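Local coordinates for protein neutral proteinase inhibitor ScNPI (Streptomyces caespitosus, PDB 4HWX) that inhibits serine peptidases and probably also metallopeptidases, acting as a secreted homodimer of the Streptomyces subtilisin inhibitor family, at residues T80-L85 with R89-H94; S7-T12 with D48-T53. All coordinates share one frame; numbering follows the deposited sequence.

Contact 1. Residues T80-L85 with R89-H94. With ACT (acetate ion), chain E.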
ATOM      1  N   THR A  80       7.348   0.116   6.911  1.00 28.18           N
ATOM      2  CA  THR A  80       7.052   0.641   5.573  1.00 27.10           C
ATOM      3  C   THR A  80       5.682   1.281   5.571  1.00 30.16           C
ATOM      4  O   THR A  80       4.817   0.897   6.357  1.00 28.48           O
ATOM      5  CB  THR A  80       7.132  -0.437   4.467  1.00 31.75           C
ATOM      6  OG1 THR A  80       6.047  -1.357   4.605  1.00 30.67           O
ATOM      7  CG2 THR A  80       8.465  -1.158   4.416  1.00 31.66           C
ATOM      8  N   ALA A  81       5.501   2.291   4.718  1.00 27.90           N
ATOM      9  CA  ALA A  81       4.231   2.975   4.516  1.00 28.69           C
ATOM     10  C   ALA A  81       4.102   3.260   3.021  1.00 32.38           C
ATOM     11  O   ALA A  81       5.010   3.851   2.433  1.00 31.47           O
ATOM     12  CB  ALA A  81       4.182   4.252   5.337  1.00 29.99           C
ATOM     13  N   ASP A  82       3.072   2.698   2.376  1.00 29.63           N
ATOM     14  CA  ASP A  82       2.867   2.904   0.931  1.00 29.85           C
ATOM     15  C   ASP A  82       1.413   3.154   0.627  1.00 35.03           C
ATOM     16  O   ASP A  82       0.551   2.555   1.267  1.00 34.37           O
ATOM     17  CB  ASP A  82       3.355   1.702   0.095  1.00 30.56           C
ATOM     18  CG  ASP A  82       4.827   1.389   0.223  1.00 32.90           C
ATOM     19  OD1 ASP A  82       5.613   1.914  -0.578  1.00 32.94           O
ATOM     20  OD2 ASP A  82       5.186   0.559   1.090  1.00 34.50           O
ATOM     21  N   GLY A  83       1.157   3.989  -0.381  1.00 32.09           N
ATOM     22  CA  GLY A  83      -0.197   4.261  -0.842  1.00 31.51           C
ATOM     23  C   GLY A  83      -0.394   5.689  -1.248  1.00 35.16           C
ATOM     24  O   GLY A  83       0.435   6.246  -1.976  1.00 35.64           O
ATOM     25  N   VAL A  84      -1.486   6.287  -0.773  1.00 30.55           N
ATOM     26  CA  VAL A  84      -1.785   7.685  -1.085  1.00 31.02           C
ATOM     27  C   VAL A  84      -2.308   8.341   0.184  1.00 33.20           C
ATOM     28  O   VAL A  84      -3.023   7.704   0.942  1.00 32.15           O
ATOM     29  CB  VAL A  84      -2.745   7.817  -2.315  1.00 35.72           C
ATOM     30  CG1 VAL A  84      -4.068   7.084  -2.114  1.00 34.71           C
ATOM     31  CG2 VAL A  84      -2.986   9.272  -2.689  1.00 37.33           C
ATOM     32  N   LEU A  85      -1.918   9.597   0.425  1.00 33.41           N
ATOM     33  CA  LEU A  85      -2.329  10.365   1.584  1.00 34.77           C
ATOM     34  C   LEU A  85      -2.714  11.751   1.121  1.00 42.12           C
ATOM     35  O   LEU A  85      -1.854  12.495   0.630  1.00 42.59           O
ATOM     36  CB  LEU A  85      -1.204  10.409   2.645  1.00 34.91           C
ATOM     37  CG  LEU A  85      -1.443  11.264   3.925  1.00 40.83           C
ATOM     38  CD1 LEU A  85      -2.700  10.807   4.686  1.00 41.35           C
ATOM     39  CD2 LEU A  85      -0.235  11.193   4.866  1.00 41.86           C
ATOM     40  N   ARG A  89       1.037  10.453  -3.461  1.00 40.95           N
ATOM     41  CA  ARG A  89       1.633   9.119  -3.429  1.00 40.71           C
ATOM     42  C   ARG A  89       2.672   9.082  -2.301  1.00 43.07           C
ATOM     43  O   ARG A  89       3.445  10.032  -2.136  1.00 43.24           O
ATOM     44  CB  ARG A  89       2.254   8.799  -4.810  1.00 41.97           C
ATOM     45  CG  ARG A  89       2.686   7.340  -5.003  1.00 55.93           C
ATOM     46  CD  ARG A  89       1.694   6.510  -5.816  1.00 67.82           C
ATOM     47  NE  ARG A  89       1.088   5.459  -4.998  1.00 72.22           N
ATOM     48  CZ  ARG A  89       1.610   4.251  -4.798  1.00 84.83           C
ATOM     49  NH1 ARG A  89       2.739   3.895  -5.405  1.00 68.76           N
ATOM     50  NH2 ARG A  89       0.999   3.381  -4.007  1.00 73.42           N
ATOM     51  N   VAL A  90       2.630   8.020  -1.486  1.00 37.80           N
ATOM     52  CA  VAL A  90       3.516   7.814  -0.335  1.00 36.43           C
ATOM     53  C   VAL A  90       4.259   6.478  -0.526  1.00 37.79           C
ATOM     54  O   VAL A  90       3.631   5.485  -0.824  1.00 36.07           O
ATOM     55  CB  VAL A  90       2.722   7.843   1.015  1.00 39.90           C
ATOM     56  CG1 VAL A  90       3.601   7.413   2.205  1.00 39.07           C
ATOM     57  CG2 VAL A  90       2.101   9.221   1.273  1.00 40.34           C
ATOM     58  N   ALA A  91       5.580   6.486  -0.350  1.00 35.95           N
ATOM     59  CA  ALA A  91       6.491   5.340  -0.396  1.00 36.89           C
ATOM     60  C   ALA A  91       7.563   5.667   0.610  1.00 39.91           C
ATOM     61  O   ALA A  91       8.459   6.474   0.331  1.00 40.77           O
ATOM     62  CB  ALA A  91       7.055   5.145  -1.805  1.00 39.48           C
ATOM     63  N   TRP A  92       7.371   5.185   1.846  1.00 33.71           N
ATOM     64  CA  TRP A  92       8.250   5.527   2.963  1.00 32.67           C
ATOM     65  C   TRP A  92       8.688   4.286   3.717  1.00 34.14           C
ATOM     66  O   TRP A  92       7.937   3.314   3.820  1.00 30.76           O
ATOM     67  CB  TRP A  92       7.526   6.503   3.916  1.00 31.11           C
ATOM     68  CG  TRP A  92       8.306   6.946   5.131  1.00 31.43           C
ATOM     69  CD1 TRP A  92       9.163   8.008   5.213  1.00 34.67           C
ATOM     70  CD2 TRP A  92       8.250   6.371   6.445  1.00 30.42           C
ATOM     71  NE1 TRP A  92       9.652   8.127   6.492  1.00 33.65           N
ATOM     72  CE2 TRP A  92       9.102   7.138   7.274  1.00 33.99           C
ATOM     73  CE3 TRP A  92       7.526   5.308   7.018  1.00 30.84           C
ATOM     74  CZ2 TRP A  92       9.277   6.855   8.634  1.00 32.06           C
ATOM     75  CZ3 TRP A  92       7.671   5.053   8.374  1.00 31.72           C
ATOM     76  CH2 TRP A  92       8.534   5.826   9.170  1.00 32.20           C
ATOM     77  N   LYS A  93       9.917   4.325   4.241  1.00 31.54           N
ATOM     78  CA  LYS A  93      10.430   3.251   5.082  1.00 30.48           C
ATOM     79  C   LYS A  93      11.427   3.808   6.102  1.00 34.45           C
ATOM     80  O   LYS A  93      11.964   4.905   5.923  1.00 33.76           O
ATOM     81  CB  LYS A  93      11.055   2.106   4.261  1.00 32.87           C
ATOM     82  CG  LYS A  93      12.334   2.477   3.508  1.00 44.45           C
ATOM     83  CD  LYS A  93      12.886   1.277   2.743  1.00 57.26           C
ATOM     84  CE  LYS A  93      14.064   1.649   1.871  1.00 71.98           C
ATOM     85  NZ  LYS A  93      14.509   0.510   1.018  1.00 83.13           N
ATOM     86  N   HIS A  94      11.659   3.047   7.169  1.00 31.20           N
ATOM     87  CA  HIS A  94      12.646   3.369   8.207  1.00 31.01           C
ATOM     88  C   HIS A  94      13.084   2.090   8.853  1.00 32.24           C
ATOM     89  O   HIS A  94      12.231   1.289   9.226  1.00 31.48           O
ATOM     90  CB  HIS A  94      12.115   4.357   9.266  1.00 30.81           C
ATOM     91  CG  HIS A  94      13.204   4.894  10.146  1.00 34.02           C
ATOM     92  ND1 HIS A  94      13.867   6.078   9.838  1.00 35.95           N
ATOM     93  CD2 HIS A  94      13.754   4.366  11.270  1.00 34.13           C
ATOM     94  CE1 HIS A  94      14.764   6.248  10.802  1.00 35.08           C
ATOM     95  NE2 HIS A  94      14.738   5.246  11.683  1.00 34.16           N
TER
HETATM   96  C   ACT E 504      16.683   5.904  14.580  1.00 70.50           C
HETATM   97  O   ACT E 504      17.833   6.112  15.027  1.00 77.21           O
HETATM   98  OXT ACT E 504      16.413   4.827  14.060  1.00 68.00           O
HETATM   99  CH3 ACT E 504      15.639   6.989  14.667  1.00 69.92           C
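The carbonyl oxygen of W92 is held from T80-L85 by two hydrogens: A81 N donates to it at 2.8 Å, and the CA-H of T80 makes a weaker C-H...O contact. A81 O in turn accepts a bond from W92 N at 2.8 Å, nearly in line with the carbonyl. This antiparallel pairing, in the sheet of a Streptomyces subtilisin inhibitor fold, continues through G83 and V90. At G83 the chain turns a corner, with backbone angles of 143°/-133° that would jam a CB against the carbonyl O of D82, so the place calls for glycine. The bond from V90 N to G83 O is 2.9 Å long, the donor standing above the carbonyl plane.

The two faces differ in chemistry. A81, V90 and W92 form the apolar one, where A81 CB lies 3.9 Å from W92 CE3, oblique to the ring, a small methyl suiting a place next to an indole. V90 CG2, anti to the carbonyl carbon, meets L85 CB at 3.8 Å. The one polar atom of the W92 side chain, NE1, is hydrogen-bonded to N58 OD1. On the other face, R89 bends at chi2 and chi3, folding its guanidinium back beside G83, with R89 NH2 3.5 Å from G83 CA. NH2 there forms a salt bridge with D82 of the second subunit, and D82 of this chain reciprocates with R89 of that subunit. Putting an alanine at R89 would probably leave each D82 carboxylate at the dimer interface without its charged mate and uncover the G83 carbonyl. Farther along, H94 presents its ring edge to an acetate, probably from the crystallisation liquor: H94 NE2 donates to OXT at 2.9 Å, the N-H...O angle being 176°.

Contact 2. Residues S7-T12 with D48-T53; sequences SAMVFT and DALNAT
L50 meets F11 methyl to ring edge: L50 CD1 lies near the plane of the phenyl ring, 3.6 Å from F11 CZ, and CD2 follows at 4.1 Å from the same carbon. The two side chains come from opposite directions, F11 rising from strand 8-15 and L50 descending from helix 43-52. M9, two residues before F11 and so on the same side of the strand, adds a looser contact, its CG lying 4.3 Å from L50 CD1. A branched leucine suits this place because its two methyls can both bear on CZ, the leading carbon of the ring, whereas the flexible methionine touches L50 with CG while its methyl turns away toward V90.

The torsions set up this meeting. F11 CG is anti to its carbonyl carbon (chi1 -55°), which stands the ring up from the strand with CZ foremost. Outside the two segments, F11 also packs on A81, V111 and F114, while L50 reaches L30 and L85, so the point of contact is closed in by apolar groups.

Behind L50, its carbonyl oxygen is gripped twice by T53: T53 OG1 donates to L50 O in the carbonyl plane at 2.7 Å, and the backbone N adds a longer bond. Threonine can thus cover a helix carbonyl with its own side chain. At the margin, a water bridges N51 and S7, donating to N51 OD1 at 3.0 Å and lying 3.1 Å from S7 OG. N86 reinforces this polar margin, its ND2 bonding to N51 OD1 and its backbone N to S7 OG.

A8, V10 and T12 alternate with M9 and F11 and face the second subunit. A helix laid on one face of an antiparallel sheet whose other face meets the partner subunit is the layered arrangement of the Streptomyces subtilisin inhibitor fold.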
ATOM      1  N   SER A   7      -7.095   8.844   0.442  1.00 36.45           N
ATOM      2  CA  SER A   7      -6.176   8.416   1.495  1.00 34.71           C
ATOM      3  C   SER A   7      -6.388   6.941   1.741  1.00 38.18           C
ATOM      4  O   SER A   7      -7.379   6.538   2.361  1.00 38.13           O
ATOM      5  CB  SER A   7      -6.376   9.240   2.766  1.00 35.76           C
ATOM      6  OG  SER A   7      -5.994  10.589   2.558  1.00 39.11           O
ATOM      7  N   ALA A   8      -5.470   6.133   1.199  1.00 34.09           N
ATOM      8  CA  ALA A   8      -5.466   4.675   1.272  1.00 32.00           C
ATOM      9  C   ALA A   8      -4.027   4.199   1.407  1.00 33.28           C
ATOM     10  O   ALA A   8      -3.180   4.503   0.571  1.00 31.25           O
ATOM     11  CB  ALA A   8      -6.133   4.083   0.029  1.00 33.12           C
ATOM     12  N   MET A   9      -3.743   3.486   2.491  1.00 29.51           N
ATOM     13  CA  MET A   9      -2.388   3.079   2.823  1.00 29.44           C
ATOM     14  C   MET A   9      -2.282   1.643   3.264  1.00 31.81           C
ATOM     15  O   MET A   9      -3.237   1.062   3.785  1.00 32.12           O
ATOM     16  CB  MET A   9      -1.875   3.958   4.006  1.00 31.72           C
ATOM     17  CG  MET A   9      -1.797   5.478   3.713  1.00 36.66           C
ATOM     18  SD  MET A   9      -0.485   5.879   2.534  1.00 41.42           S
ATOM     19  CE  MET A   9       0.955   5.446   3.509  1.00 37.41           C
ATOM     20  N   VAL A  10      -1.071   1.118   3.172  1.00 28.23           N
ATOM     21  CA  VAL A  10      -0.704  -0.181   3.720  1.00 28.64           C
ATOM     22  C   VAL A  10       0.574   0.047   4.541  1.00 32.29           C
ATOM     23  O   VAL A  10       1.505   0.718   4.075  1.00 31.29           O
ATOM     24  CB  VAL A  10      -0.570  -1.328   2.676  1.00 33.05           C
ATOM     25  CG1 VAL A  10       0.425  -0.967   1.582  1.00 34.18           C
ATOM     26  CG2 VAL A  10      -0.144  -2.640   3.356  1.00 32.78           C
ATOM     27  N   PHE A  11       0.584  -0.465   5.771  1.00 28.59           N
ATOM     28  CA  PHE A  11       1.735  -0.401   6.669  1.00 27.64           C
ATOM     29  C   PHE A  11       2.257  -1.795   6.935  1.00 30.72           C
ATOM     30  O   PHE A  11       1.463  -2.698   7.158  1.00 30.06           O
ATOM     31  CB  PHE A  11       1.364   0.279   7.997  1.00 28.92           C
ATOM     32  CG  PHE A  11       0.752   1.642   7.786  1.00 30.34           C
ATOM     33  CD1 PHE A  11       1.547   2.734   7.455  1.00 31.09           C
ATOM     34  CD2 PHE A  11      -0.626   1.824   7.870  1.00 32.07           C
ATOM     35  CE1 PHE A  11       0.976   3.982   7.206  1.00 32.30           C
ATOM     36  CE2 PHE A  11      -1.199   3.078   7.631  1.00 33.53           C
ATOM     37  CZ  PHE A  11      -0.389   4.152   7.329  1.00 32.19           C
ATOM     38  N   THR A  12       3.572  -1.994   6.882  1.00 27.41           N
ATOM     39  CA  THR A  12       4.133  -3.317   7.170  1.00 28.44           C
ATOM     40  C   THR A  12       5.323  -3.184   8.132  1.00 32.94           C
ATOM     41  O   THR A  12       5.928  -2.110   8.277  1.00 31.88           O
ATOM     42  CB  THR A  12       4.538  -4.130   5.909  1.00 34.37           C
ATOM     43  OG1 THR A  12       5.878  -3.845   5.512  1.00 30.99           O
ATOM     44  CG2 THR A  12       3.543  -4.022   4.736  1.00 29.26           C
ATOM     45  N   ASP A  48      -5.682  10.404  11.959  1.00 35.39           N
ATOM     46  CA  ASP A  48      -5.345  11.670  12.637  1.00 35.70           C
ATOM     47  C   ASP A  48      -3.815  11.833  12.716  1.00 37.16           C
ATOM     48  O   ASP A  48      -3.285  12.912  12.431  1.00 34.70           O
ATOM     49  CB  ASP A  48      -5.925  11.708  14.076  1.00 38.30           C
ATOM     50  CG  ASP A  48      -7.437  11.667  14.262  1.00 47.18           C
ATOM     51  OD1 ASP A  48      -8.158  12.103  13.353  1.00 46.35           O
ATOM     52  OD2 ASP A  48      -7.893  11.214  15.349  1.00 52.27           O
ATOM     53  N   ALA A  49      -3.118  10.749  13.128  1.00 34.19           N
ATOM     54  CA  ALA A  49      -1.651  10.726  13.279  1.00 34.05           C
ATOM     55  C   ALA A  49      -0.961  10.994  11.935  1.00 36.15           C
ATOM     56  O   ALA A  49      -0.051  11.828  11.878  1.00 34.94           O
ATOM     57  CB  ALA A  49      -1.189   9.402  13.868  1.00 34.24           C
ATOM     58  N   LEU A  50      -1.472  10.387  10.843  1.00 33.01           N
ATOM     59  CA  LEU A  50      -0.944  10.615   9.483  1.00 32.76           C
ATOM     60  C   LEU A  50      -1.153  12.058   9.048  1.00 37.68           C
ATOM     61  O   LEU A  50      -0.227  12.704   8.543  1.00 37.26           O
ATOM     62  CB  LEU A  50      -1.622   9.665   8.480  1.00 32.60           C
ATOM     63  CG  LEU A  50      -1.210   8.212   8.565  1.00 36.46           C
ATOM     64  CD1 LEU A  50      -2.008   7.389   7.564  1.00 36.95           C
ATOM     65  CD2 LEU A  50       0.300   8.051   8.345  1.00 37.39           C
ATOM     66  N   ASN A  51      -2.357  12.589   9.290  1.00 35.70           N
ATOM     67  CA  ASN A  51      -2.653  13.981   8.954  1.00 37.12           C
ATOM     68  C   ASN A  51      -1.756  14.948   9.731  1.00 40.72           C
ATOM     69  O   ASN A  51      -1.340  15.959   9.170  1.00 41.85           O
ATOM     70  CB  ASN A  51      -4.139  14.286   9.193  1.00 37.57           C
ATOM     71  CG  ASN A  51      -5.036  13.760   8.094  1.00 65.59           C
ATOM     72  OD1 ASN A  51      -4.630  13.607   6.936  1.00 56.23           O
ATOM     73  ND2 ASN A  51      -6.282  13.464   8.435  1.00 64.39           N
ATOM     74  N   ALA A  52      -1.403  14.623  10.984  1.00 37.49           N
ATOM     75  CA  ALA A  52      -0.554  15.493  11.813  1.00 38.28           C
ATOM     76  C   ALA A  52       0.885  15.664  11.256  1.00 41.87           C
ATOM     77  O   ALA A  52       1.550  16.637  11.613  1.00 41.30           O
ATOM     78  CB  ALA A  52      -0.495  14.972  13.242  1.00 38.60           C
ATOM     79  N   THR A  53       1.363  14.727  10.405  1.00 38.31           N
ATOM     80  CA  THR A  53       2.719  14.778   9.835  1.00 38.17           C
ATOM     81  C   THR A  53       2.811  15.765   8.668  1.00 44.01           C
ATOM     82  O   THR A  53       3.921  16.105   8.247  1.00 42.38           O
ATOM     83  CB  THR A  53       3.180  13.390   9.344  1.00 36.52           C
ATOM     84  OG1 THR A  53       2.462  13.025   8.156  1.00 36.64           O
ATOM     85  CG2 THR A  53       3.069  12.311  10.418  1.00 33.78           C
TER
HETATM   86  O   HOH W   1      -6.278  11.497   5.498  1.00 41.36           O

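How the contacts relate
The centres of contacts 1 and 2 lie about 8 Å apart within a single inhibitor domain. They come in series along the chain: strand 8-15 and helix 43-52 meet first, and strands 77-82, 84-85 and 88-96 follow. Strand 8-15 is the sheet neighbour of 77-82, which joins the contacts directly: V84 N probably bonds to A8 O at 2.8 Å, T80 OG1 to T12 OG1 at 2.7 Å, and M9 CE packs on V90 CG1. Contact 1 is part of the sheet, and contact 2 is one of the places where the helix packs on it. Both also touch the second subunit, so the same strands serve core and dimer interface.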